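Local coordinates for 2-aminomuconic 6-semialdehyde dehydrogenase (Pseudomonas sp., PDB 7BZV) that catalyses the NAD+-dependent oxidation of 2-aminomuconic 6-semialdehyde in the meta-cleavage pathway of 2-aminophenol catabolism, working as a tetramer, at the interface of chains A and B. Coordinates in Å, arbitrary orientation; residue numbers count along the deposited sequence, not the author numbering. Chains: chain A/B, 2-aminomuconic 6-semialdehyde dehydrogenase.

The interface of chains A and B. Residues chain A 233, 236-237, 240, 252, 254, 459-460, 462-463; chain B 243-250.
B:Val247 is the knob of this subunit contact: with 117 Å² hidden, its isopropyl group plugs a socket formed by helix 233-244, A:Phe252, A:Leu254 and the stretch A:Gly459 to A:Ile463. Its backbone has the left-handed helical conformation. CG1 stands anti to its own carbonyl carbon (chi1 -81°) and CG2 takes the crowded position between N and C, so the two methyls part inside the socket. B:Val247 CG1 meets A:Leu254 CD1 tip to tip at 3.7 Å and points towards the backbone of A:Gly236 and A:Ser237, while A:Phe252 crosses it obliquely with the CD2 side of the ring. B:Val247 CG2 lies against the backbone of A:Leu460, 3.7 Å from A:Leu460 CA. Behind it, A:Ser233 OG, anti to its backbone N, donates to A:Leu460 O at 2.6 Å in the carbonyl plane on a lone pair, tying the helix start to the 3-10 turn, which should help hold the socket wall in place. A:Met240 runs alongside B:Ala244, CG anti to N and the chain extended beyond it. A:Met240 SD passes 3.7 Å from B:Ala244 CA, and the terminal A:Met240 CE reaches B:Ala243 CB at 3.9 Å and the carbonyl of B:Lys248. The CG1-CD1 arm of A:Ile463 underlies the B:Val247 backbone, A:Ile463 CD1 also approaching B:Lys248 O at 3.4 Å. A:Ser237 OG, beside its own N (chi1 -66°), donates to B:Ala244 O at 2.7 Å from 27° above the carbonyl plane, a polar clasp from helix 233-244 of chain A to the last residue of the partner's helix. The knob belongs to the connection between helix 233-244 and strand 250-253; the two-fold axis repeats the contact with chains exchanged, so each subunit of this aldehyde dehydrogenase pair offers both knob and socket within the tetramer that NAD+ binding requires.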
loop_
_atom_site.group_PDB
_atom_site.type_symbol
_atom_site.label_atom_id
_atom_site.label_comp_id
_atom_site.label_asym_id
_atom_site.label_seq_id
_atom_site.Cartn_x
_atom_site.Cartn_y
_atom_site.Cartn_z
ATOM N N SER A 233 -33.407 2.122 -1.278
ATOM C CA SER A 233 -32.765 3.082 -0.391
ATOM C C SER A 233 -33.602 3.359 0.856
ATOM O O SER A 233 -33.049 3.534 1.950
ATOM C CB SER A 233 -32.486 4.383 -1.154
ATOM O OG SER A 233 -31.631 5.230 -0.411
ATOM N N GLY A 236 -33.009 0.817 3.233
ATOM C CA GLY A 236 -31.747 1.182 3.853
ATOM C C GLY A 236 -31.937 2.135 5.011
ATOM O O GLY A 236 -31.344 1.956 6.079
ATOM N N SER A 237 -32.774 3.163 4.817
ATOM C CA SER A 237 -33.089 4.098 5.897
ATOM C C SER A 237 -33.620 3.363 7.125
ATOM O O SER A 237 -33.208 3.642 8.260
ATOM C CB SER A 237 -34.112 5.132 5.408
ATOM O OG SER A 237 -33.565 5.976 4.403
ATOM N N MET A 240 -30.992 1.284 8.852
ATOM C CA MET A 240 -30.055 2.156 9.559
ATOM C C MET A 240 -30.643 2.632 10.882
ATOM O O MET A 240 -29.922 2.783 11.877
ATOM C CB MET A 240 -29.682 3.362 8.685
ATOM C CG MET A 240 -28.516 4.215 9.223
ATOM S SD MET A 240 -27.837 5.326 7.962
ATOM C CE MET A 240 -26.546 6.176 8.862
ATOM N N PHE A 252 -24.092 -0.372 2.738
ATOM C CA PHE A 252 -25.320 -0.318 1.946
ATOM C C PHE A 252 -24.992 -0.054 0.481
ATOM O O PHE A 252 -24.143 0.786 0.190
ATOM C CB PHE A 252 -26.235 0.839 2.376
ATOM C CG PHE A 252 -26.906 0.671 3.696
ATOM C CD1 PHE A 252 -27.181 -0.580 4.204
ATOM C CD2 PHE A 252 -27.296 1.807 4.421
ATOM C CE1 PHE A 252 -27.847 -0.718 5.419
ATOM C CE2 PHE A 252 -27.966 1.676 5.615
ATOM C CZ PHE A 252 -28.238 0.405 6.117
ATOM N N LEU A 254 -27.613 0.862 -2.725
ATOM C CA LEU A 254 -29.051 1.125 -2.673
ATOM C C LEU A 254 -29.612 1.646 -3.999
ATOM O O LEU A 254 -30.404 2.593 -4.024
ATOM C CB LEU A 254 -29.368 2.115 -1.557
ATOM C CG LEU A 254 -28.879 1.799 -0.144
ATOM C CD1 LEU A 254 -28.964 3.004 0.798
ATOM C CD2 LEU A 254 -29.713 0.624 0.374
ATOM N N GLY A 459 -24.478 9.436 -2.108
ATOM C CA GLY A 459 -25.813 9.962 -1.849
ATOM C C GLY A 459 -26.766 8.876 -1.404
ATOM O O GLY A 459 -26.411 7.961 -0.643
ATOM N N LEU A 460 -27.997 8.948 -1.910
ATOM C CA LEU A 460 -29.010 7.944 -1.585
ATOM C C LEU A 460 -28.635 6.528 -2.022
ATOM O O LEU A 460 -29.302 5.580 -1.592
ATOM C CB LEU A 460 -30.352 8.327 -2.235
ATOM C CG LEU A 460 -30.933 9.620 -1.635
ATOM C CD1 LEU A 460 -32.177 10.095 -2.361
ATOM C CD2 LEU A 460 -31.213 9.481 -0.123
ATOM N N GLY A 462 -25.976 4.674 -1.358
ATOM C CA GLY A 462 -25.272 3.755 -0.486
ATOM C C GLY A 462 -24.582 4.449 0.667
ATOM O O GLY A 462 -24.688 5.662 0.851
ATOM N N ILE A 463 -23.906 3.620 1.467
ATOM C CA ILE A 463 -22.986 4.031 2.521
ATOM C C ILE A 463 -21.788 3.081 2.475
ATOM O O ILE A 463 -21.966 1.857 2.466
ATOM C CB ILE A 463 -23.631 3.977 3.924
ATOM C CG1 ILE A 463 -24.776 4.986 4.059
ATOM C CG2 ILE A 463 -22.568 4.231 5.007
ATOM C CD1 ILE A 463 -25.230 5.246 5.531
ATOM N N ALA B 243 -29.492 10.580 10.541
ATOM C CA ALA B 243 -28.753 10.350 9.305
ATOM C C ALA B 243 -29.433 9.321 8.418
ATOM O O ALA B 243 -29.231 9.337 7.196
ATOM C CB ALA B 243 -27.326 9.898 9.625
ATOM N N ALA B 244 -30.259 8.456 9.007
ATOM C CA ALA B 244 -30.934 7.415 8.248
ATOM C C ALA B 244 -31.795 7.995 7.138
ATOM O O ALA B 244 -31.956 7.358 6.090
ATOM C CB ALA B 244 -31.812 6.565 9.176
ATOM N N GLU B 245 -32.389 9.176 7.368
ATOM C CA GLU B 245 -33.294 9.789 6.392
ATOM C C GLU B 245 -32.659 9.853 5.006
ATOM O O GLU B 245 -33.297 9.516 4.003
ATOM C CB GLU B 245 -33.689 11.193 6.871
ATOM C CG GLU B 245 -34.784 11.904 6.067
ATOM C CD GLU B 245 -36.167 11.268 6.205
ATOM O OE1 GLU B 245 -36.846 11.115 5.170
ATOM O OE2 GLU B 245 -36.583 10.920 7.335
ATOM N N GLY B 246 -31.407 10.297 4.924
ATOM C CA GLY B 246 -30.755 10.408 3.633
ATOM C C GLY B 246 -29.580 9.469 3.460
ATOM O O GLY B 246 -28.706 9.737 2.632
ATOM N N VAL B 247 -29.558 8.375 4.231
ATOM C CA VAL B 247 -28.452 7.419 4.336
ATOM C C VAL B 247 -27.083 8.082 4.345
ATOM O O VAL B 247 -26.175 7.674 3.608
ATOM C CB VAL B 247 -28.533 6.311 3.259
ATOM C CG1 VAL B 247 -29.539 5.200 3.687
ATOM C CG2 VAL B 247 -28.954 6.847 1.903
ATOM N N LYS B 248 -26.927 9.099 5.204
ATOM C CA LYS B 248 -25.696 9.861 5.319
ATOM C C LYS B 248 -24.592 9.033 5.958
ATOM O O LYS B 248 -24.858 8.303 6.915
ATOM C CB LYS B 248 -25.915 11.115 6.162
ATOM C CG LYS B 248 -27.119 11.962 5.722
ATOM C CD LYS B 248 -26.940 12.465 4.318
ATOM C CE LYS B 248 -27.957 13.579 3.998
ATOM N NZ LYS B 248 -27.827 13.985 2.580
ATOM N N PRO B 249 -23.358 9.133 5.457
ATOM C CA PRO B 249 -22.229 8.481 6.142
ATOM C C PRO B 249 -22.007 9.071 7.524
ATOM O O PRO B 249 -22.047 10.286 7.701
ATOM C CB PRO B 249 -21.022 8.765 5.231
ATOM C CG PRO B 249 -21.534 9.367 3.997
ATOM C CD PRO B 249 -22.953 9.843 4.228
ATOM N N VAL B 250 -21.710 8.216 8.505
ATOM C CA VAL B 250 -21.493 8.647 9.877
ATOM C C VAL B 250 -20.168 8.060 10.357
ATOM O O VAL B 250 -19.815 6.924 10.013
ATOM C CB VAL B 250 -22.633 8.233 10.837
ATOM C CG1 VAL B 250 -23.932 8.995 10.512
ATOM C CG2 VAL B 250 -22.858 6.710 10.811
#